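Long-range contacts in uncharacterized protein (Thermus thermophilus HB8, PDB 6SCE), which probably acts as a CRISPR-associated defence nuclease that cuts DNA once a cyclic oligoadenylate binds to it: residues W420-L429 / V545-F554; L429-Y440 / R521-L529. One frame throughout, in Å; residues are numbered along the deposited sequence.

How the contacts relate
Contacts 1 and 2 use consecutive elements, helix 425-432 with its lead-in and the edge strand 434-438 after it, and set them against neighbouring strands of a single mixed sheet. Contact 1 is core: ten of its eleven touching residues are buried, no hydrogen bond crosses it, and rings and aliphatic groups do the work. Contact 2 is partly buried and is built on backbone hydrogen bonds, with Arg435, Glu437, His525 and Val527 on one sheet face and the mainly apolar Tyr434, Phe436, Leu526 and Pro528 on the other. Leu429 serves both. The two also meet directly, through the Glu426-Arg521 salt bridge and through Val545 packed on Phe436. Only contact 1 comes close to the bound nucleic acid.

Contact 1 (W420-L429 / V545-F554); sequences WEEGRPEDLL and VFFHRGALWF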
# COMPACT_ATOMS: atom_id res chain seq x y z
N TRP A 420 18.18 5.49 8.90
CA TRP A 420 16.85 5.33 9.45
C TRP A 420 16.76 5.93 10.84
O TRP A 420 15.67 6.31 11.27
CB TRP A 420 16.50 3.86 9.58
CG TRP A 420 16.27 3.14 8.28
CD1 TRP A 420 16.97 2.08 7.81
CD2 TRP A 420 15.22 3.38 7.35
NE1 TRP A 420 16.43 1.66 6.61
CE2 TRP A 420 15.34 2.43 6.32
CE3 TRP A 420 14.18 4.31 7.29
CZ2 TRP A 420 14.47 2.40 5.23
CZ3 TRP A 420 13.29 4.26 6.20
CH2 TRP A 420 13.46 3.31 5.20
N GLU A 421 17.89 6.03 11.54
CA GLU A 421 17.93 6.62 12.88
C GLU A 421 17.47 8.07 12.90
O GLU A 421 17.11 8.59 13.95
CB GLU A 421 19.32 6.46 13.55
CG GLU A 421 20.43 7.32 12.96
CD GLU A 421 20.97 6.80 11.63
OE1 GLU A 421 20.54 5.72 11.16
OE2 GLU A 421 21.84 7.48 11.04
N GLU A 422 17.47 8.72 11.74
CA GLU A 422 16.94 10.08 11.60
C GLU A 422 15.45 10.14 11.33
O GLU A 422 14.89 11.21 11.23
CB GLU A 422 17.63 10.81 10.46
CG GLU A 422 19.14 10.88 10.55
CD GLU A 422 19.73 11.53 9.31
OE1 GLU A 422 18.95 12.02 8.45
OE2 GLU A 422 20.97 11.52 9.18
N GLY A 423 14.83 8.99 11.18
CA GLY A 423 13.41 8.89 10.89
C GLY A 423 12.58 9.13 12.13
O GLY A 423 13.06 8.96 13.28
N ARG A 424 11.34 9.57 11.91
CA ARG A 424 10.40 9.78 13.01
C ARG A 424 9.03 9.32 12.57
O ARG A 424 8.58 9.69 11.46
CB ARG A 424 10.33 11.26 13.41
CG ARG A 424 11.68 11.90 13.70
CD ARG A 424 11.55 13.40 13.89
NE ARG A 424 12.80 14.09 13.55
CZ ARG A 424 12.94 15.41 13.42
NH1 ARG A 424 11.92 16.24 13.64
NH2 ARG A 424 14.13 15.91 13.09
N PRO A 425 8.33 8.55 13.41
CA PRO A 425 7.05 8.06 12.98
C PRO A 425 6.04 9.17 12.67
O PRO A 425 5.22 9.01 11.79
CB PRO A 425 6.57 7.17 14.14
CG PRO A 425 7.49 7.40 15.26
CD PRO A 425 8.71 8.08 14.76
N GLU A 426 6.12 10.29 13.38
CA GLU A 426 5.21 11.38 13.14
C GLU A 426 5.46 12.05 11.77
O GLU A 426 4.52 12.57 11.17
CB GLU A 426 5.23 12.41 14.29
CG GLU A 426 6.56 13.06 14.59
CD GLU A 426 7.48 12.23 15.49
OE1 GLU A 426 7.24 11.01 15.72
OE2 GLU A 426 8.47 12.81 15.96
N ASP A 427 6.71 12.02 11.28
CA ASP A 427 7.04 12.58 9.96
C ASP A 427 6.51 11.67 8.87
O ASP A 427 5.88 12.14 7.93
CB ASP A 427 8.54 12.82 9.80
CG ASP A 427 9.04 13.98 10.64
OD1 ASP A 427 8.21 14.68 11.23
OD2 ASP A 427 10.25 14.20 10.75
N LEU A 428 6.75 10.37 8.99
CA LEU A 428 6.17 9.45 8.05
C LEU A 428 4.65 9.62 7.97
O LEU A 428 4.07 9.69 6.87
CB LEU A 428 6.53 8.01 8.39
CG LEU A 428 5.91 6.94 7.51
CD1 LEU A 428 6.31 7.13 6.06
CD2 LEU A 428 6.36 5.59 8.04
N LEU A 429 4.01 9.68 9.14
CA LEU A 429 2.56 9.81 9.18
C LEU A 429 2.04 11.11 8.53
O LEU A 429 1.00 11.08 7.86
CB LEU A 429 2.06 9.69 10.64
CG LEU A 429 1.96 8.28 11.21
CD1 LEU A 429 1.87 8.35 12.73
CD2 LEU A 429 0.78 7.51 10.65
N VAL A 545 3.14 3.86 18.88
CA VAL A 545 3.62 3.74 17.52
C VAL A 545 5.15 3.74 17.54
O VAL A 545 5.78 4.42 18.35
CB VAL A 545 3.02 4.83 16.59
CG1 VAL A 545 3.41 6.24 17.04
CG2 VAL A 545 3.39 4.61 15.13
N PHE A 546 5.73 2.92 16.68
CA PHE A 546 7.17 2.95 16.50
C PHE A 546 7.54 2.75 15.03
O PHE A 546 6.76 2.17 14.24
CB PHE A 546 7.94 2.00 17.46
CG PHE A 546 7.64 0.53 17.30
CD1 PHE A 546 6.58 -0.05 17.99
CD2 PHE A 546 8.48 -0.28 16.56
CE1 PHE A 546 6.33 -1.41 17.87
CE2 PHE A 546 8.25 -1.64 16.45
CZ PHE A 546 7.16 -2.21 17.09
N PHE A 547 8.71 3.27 14.67
CA PHE A 547 9.23 3.18 13.31
C PHE A 547 10.60 2.52 13.38
O PHE A 547 11.44 2.92 14.19
CB PHE A 547 9.29 4.57 12.68
CG PHE A 547 9.77 4.56 11.26
CD1 PHE A 547 9.04 3.93 10.28
CD2 PHE A 547 10.98 5.17 10.92
CE1 PHE A 547 9.49 3.89 8.97
CE2 PHE A 547 11.42 5.15 9.61
CZ PHE A 547 10.68 4.51 8.63
N HIS A 548 10.82 1.47 12.59
CA HIS A 548 12.13 0.84 12.57
C HIS A 548 12.44 0.35 11.17
O HIS A 548 11.78 -0.53 10.66
CB HIS A 548 12.17 -0.33 13.55
CG HIS A 548 13.53 -0.91 13.73
ND1 HIS A 548 14.63 -0.14 14.02
CD2 HIS A 548 13.98 -2.19 13.67
CE1 HIS A 548 15.70 -0.91 14.10
NE2 HIS A 548 15.33 -2.16 13.90
N ARG A 549 13.44 0.97 10.55
CA ARG A 549 14.00 0.49 9.28
C ARG A 549 13.04 0.32 8.10
O ARG A 549 13.18 -0.62 7.34
CB ARG A 549 14.75 -0.81 9.53
CG ARG A 549 15.91 -0.60 10.51
CD ARG A 549 16.82 -1.79 10.60
NE ARG A 549 17.40 -2.19 9.31
CZ ARG A 549 18.44 -1.62 8.71
NH1 ARG A 549 19.07 -0.56 9.22
NH2 ARG A 549 18.86 -2.11 7.55
N GLY A 550 12.08 1.23 7.92
CA GLY A 550 11.16 1.14 6.75
C GLY A 550 9.85 0.38 6.99
O GLY A 550 9.11 0.01 6.01
N ALA A 551 9.57 0.13 8.27
CA ALA A 551 8.27 -0.39 8.67
C ALA A 551 7.74 0.42 9.85
O ALA A 551 8.43 0.63 10.85
CB ALA A 551 8.35 -1.86 9.02
N LEU A 552 6.52 0.92 9.69
CA LEU A 552 5.79 1.57 10.78
C LEU A 552 5.00 0.51 11.54
O LEU A 552 4.47 -0.43 10.94
CB LEU A 552 4.82 2.61 10.23
CG LEU A 552 4.25 3.58 11.26
CD1 LEU A 552 5.32 4.40 11.93
CD2 LEU A 552 3.29 4.51 10.53
N TRP A 553 4.93 0.67 12.85
CA TRP A 553 4.19 -0.25 13.72
C TRP A 553 3.23 0.55 14.58
O TRP A 553 3.62 1.58 15.14
CB TRP A 553 5.13 -0.99 14.69
CG TRP A 553 6.07 -1.98 14.09
CD1 TRP A 553 7.17 -1.71 13.33
CD2 TRP A 553 6.04 -3.39 14.26
NE1 TRP A 553 7.81 -2.88 12.97
CE2 TRP A 553 7.14 -3.93 13.54
CE3 TRP A 553 5.19 -4.27 14.94
CZ2 TRP A 553 7.41 -5.29 13.49
CZ3 TRP A 553 5.44 -5.62 14.87
CH2 TRP A 553 6.54 -6.12 14.14
N PHE A 554 1.99 0.09 14.66
CA PHE A 554 1.02 0.59 15.61
C PHE A 554 0.89 -0.42 16.73
O PHE A 554 0.93 -1.63 16.50
CB PHE A 554 -0.34 0.78 14.94
CG PHE A 554 -0.35 1.82 13.86
CD1 PHE A 554 0.26 3.05 14.06
CD2 PHE A 554 -0.98 1.57 12.65
CE1 PHE A 554 0.25 4.01 13.06
CE2 PHE A 554 -1.00 2.53 11.66
CZ PHE A 554 -0.40 3.75 11.86
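Trp420 lies flat on the backbone of Arg549 and Gly550. The CA of Arg549 sits 3.5 Å from the centroid of the five-membered ring of Trp420 and only 5° off its normal, and Gly550 CA lies over the six-membered ring, 3.5 Å from Trp420 CH2; both are CH-pi contacts over one face. The side chain of Arg549 bends at its third torsion so that NH1 comes within 3.7 Å of Trp420 CD1, with the guanidinium standing steeply to the indole, while NH2 goes on to a salt bridge with Asp406. Since the backbone O of Asp406 takes the indole N-H, both polar ends are held by one residue. At its far rim Trp420 puts CZ3 3.6 Å from Phe547 CZ, near the plane of the phenyl ring, and the two ring planes meet obliquely at 70°.

Phe547 reaches that rim because its CG is anti to the backbone N (chi1 -178°), which tilts the ring obliquely away from its strand, so that CZ and CE2 meet the indole and CE1 faces Leu428. The backbone angles of Arg549 and Gly550 fit a type I' turn, making strands 541-548 and 551-558 a two-residue beta hairpin; a side chain at Gly550 would run into the preceding carbonyl and the indole. Gly550 O also accepts a hydrogen bond from an adenine of the bound RNA, so Trp420 packs directly behind a ligand-binding residue.

The helical segment 425-429 runs nearly perpendicular to both hairpin strands. Leu428 CD2 meets Phe547 CE1 at 3.7 Å, set obliquely to the ring. Leu552 divides its branches, CD1 lying 3.8 Å from Pro425 CB and CD2 3.9 Å from Leu429 CD2. That same Leu429 methyl touches the edge of the Phe554 ring at CZ, and helix 561-579 packs against both residues.

Contact 2 (L429-Y440 / R521-L529); sequences LALRGYRFEEEY and RMGGHLVPL
Glu437 OE2, on a carboxylate packed against Val527 CG2 of the neighbouring strand (3.8 Å from Glu437 CD), is gripped side-on by two nitrogens of Arg435 in a salt bridge. Arg435 NE lies 3.0 Å from OE2, on its anti lone pair, and NH2 lies 3.1 Å from it, nearly along the C-O bond; both bonds stay within 3° of the guanidinium plane, which fixes that group's rotation. Replacing Glu437 with an alanine would probably leave the Arg435 guanidinium without this mate, free to turn, and take away the carboxylate that packs on Val527 CG2. Beneath them, strands 434-438 and 521-528 pair antiparallel at the edge of the sheet, where hydrogen bonds run from Arg435 N to Val527 O at 2.8 Å and from Glu437 N to His525 O at 2.8 Å.

On the mainly apolar face, a chi1 of 177° swings the Phe436 ring over toward strand 521-528, bringing its CD1 to 3.8 Å from Leu526 CD2. The edge of this ring, at CZ, abuts Met522 O at 3.3 Å, a buried carbonyl with no hydrogen-bond partner in the model. Tyr434 presents CE2 to Pro528 CG at 3.9 Å, while its hydroxyl is hydrogen-bonded to Glu256.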
# COMPACT_ATOMS: atom_id res chain seq x y z
N LEU A 429 4.01 9.68 9.14
CA LEU A 429 2.56 9.81 9.18
C LEU A 429 2.04 11.11 8.53
O LEU A 429 1.00 11.08 7.86
CB LEU A 429 2.06 9.69 10.64
CG LEU A 429 1.96 8.28 11.21
CD1 LEU A 429 1.87 8.35 12.73
CD2 LEU A 429 0.78 7.51 10.65
N ALA A 430 2.77 12.21 8.72
CA ALA A 430 2.46 13.47 8.06
C ALA A 430 2.51 13.27 6.54
O ALA A 430 1.58 13.64 5.80
CB ALA A 430 3.44 14.53 8.50
N LEU A 431 3.57 12.62 6.07
CA LEU A 431 3.73 12.40 4.64
C LEU A 431 2.57 11.61 4.09
O LEU A 431 2.10 11.83 2.98
CB LEU A 431 5.07 11.70 4.35
CG LEU A 431 5.38 11.35 2.91
CD1 LEU A 431 5.59 12.63 2.12
CD2 LEU A 431 6.64 10.49 2.91
N ARG A 432 2.09 10.68 4.90
CA ARG A 432 0.97 9.86 4.57
C ARG A 432 -0.37 10.56 4.61
O ARG A 432 -1.31 10.06 4.04
CB ARG A 432 0.90 8.70 5.54
CG ARG A 432 -0.27 7.74 5.36
CD ARG A 432 -0.26 7.09 3.99
NE ARG A 432 -1.40 6.19 3.87
CZ ARG A 432 -2.66 6.60 3.70
NH1 ARG A 432 -2.95 7.90 3.56
NH2 ARG A 432 -3.61 5.71 3.64
N GLY A 433 -0.46 11.69 5.28
CA GLY A 433 -1.75 12.39 5.40
C GLY A 433 -2.34 12.45 6.80
O GLY A 433 -3.55 12.67 6.94
N TYR A 434 -1.53 12.26 7.83
CA TYR A 434 -2.06 12.26 9.21
C TYR A 434 -1.20 13.10 10.14
O TYR A 434 0.03 13.12 10.03
CB TYR A 434 -2.12 10.84 9.76
CG TYR A 434 -3.18 10.01 9.13
CD1 TYR A 434 -2.99 9.45 7.88
CD2 TYR A 434 -4.41 9.82 9.75
CE1 TYR A 434 -3.98 8.70 7.27
CE2 TYR A 434 -5.41 9.06 9.15
CZ TYR A 434 -5.18 8.51 7.90
OH TYR A 434 -6.14 7.75 7.28
N ARG A 435 -1.84 13.82 11.06
CA ARG A 435 -1.12 14.48 12.16
C ARG A 435 -1.26 13.55 13.36
O ARG A 435 -2.36 13.26 13.79
CB ARG A 435 -1.67 15.87 12.48
CG ARG A 435 -0.85 16.61 13.55
CD ARG A 435 -1.35 18.03 13.84
NE ARG A 435 -2.81 18.06 14.04
CZ ARG A 435 -3.71 18.47 13.15
NH1 ARG A 435 -3.35 18.93 11.95
NH2 ARG A 435 -4.99 18.43 13.47
N PHE A 436 -0.15 13.04 13.87
CA PHE A 436 -0.20 12.18 15.03
C PHE A 436 -0.28 13.08 16.27
O PHE A 436 0.69 13.73 16.59
CB PHE A 436 1.06 11.32 15.08
CG PHE A 436 1.15 10.43 16.29
CD1 PHE A 436 0.03 9.82 16.81
CD2 PHE A 436 2.37 10.19 16.89
CE1 PHE A 436 0.12 9.01 17.92
CE2 PHE A 436 2.46 9.37 18.00
CZ PHE A 436 1.34 8.78 18.51
N GLU A 437 -1.44 13.12 16.93
CA GLU A 437 -1.60 13.92 18.15
C GLU A 437 -1.37 13.04 19.37
O GLU A 437 -2.21 12.21 19.72
CB GLU A 437 -2.97 14.61 18.19
CG GLU A 437 -3.04 15.77 17.21
CD GLU A 437 -4.38 16.50 17.22
OE1 GLU A 437 -5.24 16.19 18.08
OE2 GLU A 437 -4.56 17.39 16.36
N GLU A 438 -0.19 13.18 19.96
CA GLU A 438 0.23 12.37 21.08
C GLU A 438 -0.54 12.76 22.34
O GLU A 438 -0.73 13.95 22.62
CB GLU A 438 1.72 12.54 21.33
CG GLU A 438 2.61 11.81 20.34
CD GLU A 438 4.06 12.21 20.48
OE1 GLU A 438 4.87 11.40 20.94
OE2 GLU A 438 4.38 13.37 20.16
N GLU A 439 -0.96 11.75 23.09
CA GLU A 439 -1.60 11.95 24.40
C GLU A 439 -0.59 12.15 25.52
O GLU A 439 -0.91 12.74 26.55
CB GLU A 439 -2.49 10.76 24.74
CG GLU A 439 -3.97 10.98 24.47
CD GLU A 439 -4.81 9.87 25.05
OE1 GLU A 439 -4.56 8.70 24.70
OE2 GLU A 439 -5.72 10.16 25.87
N TYR A 440 0.63 11.66 25.33
CA TYR A 440 1.67 11.71 26.35
C TYR A 440 3.03 12.13 25.74
O TYR A 440 4.03 11.43 25.91
CB TYR A 440 1.80 10.32 27.03
CG TYR A 440 0.48 9.75 27.50
CD1 TYR A 440 -0.21 10.31 28.57
CD2 TYR A 440 -0.09 8.63 26.87
CE1 TYR A 440 -1.41 9.80 29.00
CE2 TYR A 440 -1.31 8.10 27.31
CZ TYR A 440 -1.96 8.70 28.38
OH TYR A 440 -3.17 8.21 28.83
N ARG A 521 6.99 5.73 20.40
CA ARG A 521 6.13 6.76 20.92
C ARG A 521 4.97 6.12 21.65
O ARG A 521 4.56 4.98 21.35
CB ARG A 521 5.53 7.62 19.80
CG ARG A 521 6.53 8.27 18.87
CD ARG A 521 7.14 9.53 19.46
NE ARG A 521 7.99 10.19 18.48
CZ ARG A 521 9.29 9.95 18.33
NH1 ARG A 521 9.94 9.08 19.10
NH2 ARG A 521 9.96 10.61 17.39
N MSE A 522 4.39 6.88 22.58
CA MSE A 522 3.18 6.44 23.26
C MSE A 522 2.01 6.73 22.34
O MSE A 522 2.21 7.04 21.16
CB MSE A 522 3.15 7.12 24.64
CG MSE A 522 4.20 6.46 25.50
SE MSE A 522 3.77 6.86 27.41
CE MSE A 522 2.31 5.57 27.50
N GLY A 523 0.80 6.60 22.87
CA GLY A 523 -0.42 6.64 22.10
C GLY A 523 -0.96 8.00 21.76
O GLY A 523 -0.42 9.04 22.15
N GLY A 524 -2.04 7.99 21.01
CA GLY A 524 -2.69 9.22 20.64
C GLY A 524 -3.64 9.03 19.47
O GLY A 524 -4.15 7.94 19.22
N HIS A 525 -3.87 10.13 18.76
CA HIS A 525 -4.88 10.18 17.74
C HIS A 525 -4.22 10.40 16.39
O HIS A 525 -3.37 11.27 16.26
CB HIS A 525 -5.86 11.31 18.07
CG HIS A 525 -6.75 10.98 19.23
ND1 HIS A 525 -6.36 11.16 20.54
CD2 HIS A 525 -7.98 10.42 19.27
CE1 HIS A 525 -7.33 10.76 21.34
NE2 HIS A 525 -8.33 10.31 20.60
N LEU A 526 -4.60 9.59 15.41
CA LEU A 526 -4.18 9.80 14.03
C LEU A 526 -5.23 10.67 13.37
O LEU A 526 -6.30 10.20 13.00
CB LEU A 526 -4.05 8.47 13.31
CG LEU A 526 -3.15 7.44 14.00
CD1 LEU A 526 -3.25 6.08 13.32
CD2 LEU A 526 -1.72 7.92 14.00
N VAL A 527 -4.94 11.95 13.24
CA VAL A 527 -5.91 12.90 12.71
C VAL A 527 -5.65 13.17 11.22
O VAL A 527 -4.61 13.74 10.88
CB VAL A 527 -5.85 14.22 13.47
CG1 VAL A 527 -6.88 15.20 12.90
CG2 VAL A 527 -6.08 13.97 14.97
N PRO A 528 -6.60 12.79 10.35
CA PRO A 528 -6.41 13.11 8.93
C PRO A 528 -6.19 14.60 8.73
O PRO A 528 -6.80 15.41 9.43
CB PRO A 528 -7.72 12.64 8.28
CG PRO A 528 -8.29 11.64 9.22
CD PRO A 528 -7.89 12.12 10.59
N LEU A 529 -5.29 14.96 7.83
CA LEU A 529 -5.00 16.37 7.60
C LEU A 529 -6.11 17.01 6.77
O LEU A 529 -6.82 16.27 6.07
CB LEU A 529 -3.65 16.51 6.91
CG LEU A 529 -2.46 16.15 7.79
CD1 LEU A 529 -1.19 16.07 6.97
CD2 LEU A 529 -2.30 17.17 8.91
O HOH W 1 5.35 9.56 22.96
O HOH W 2 1.86 9.90 23.44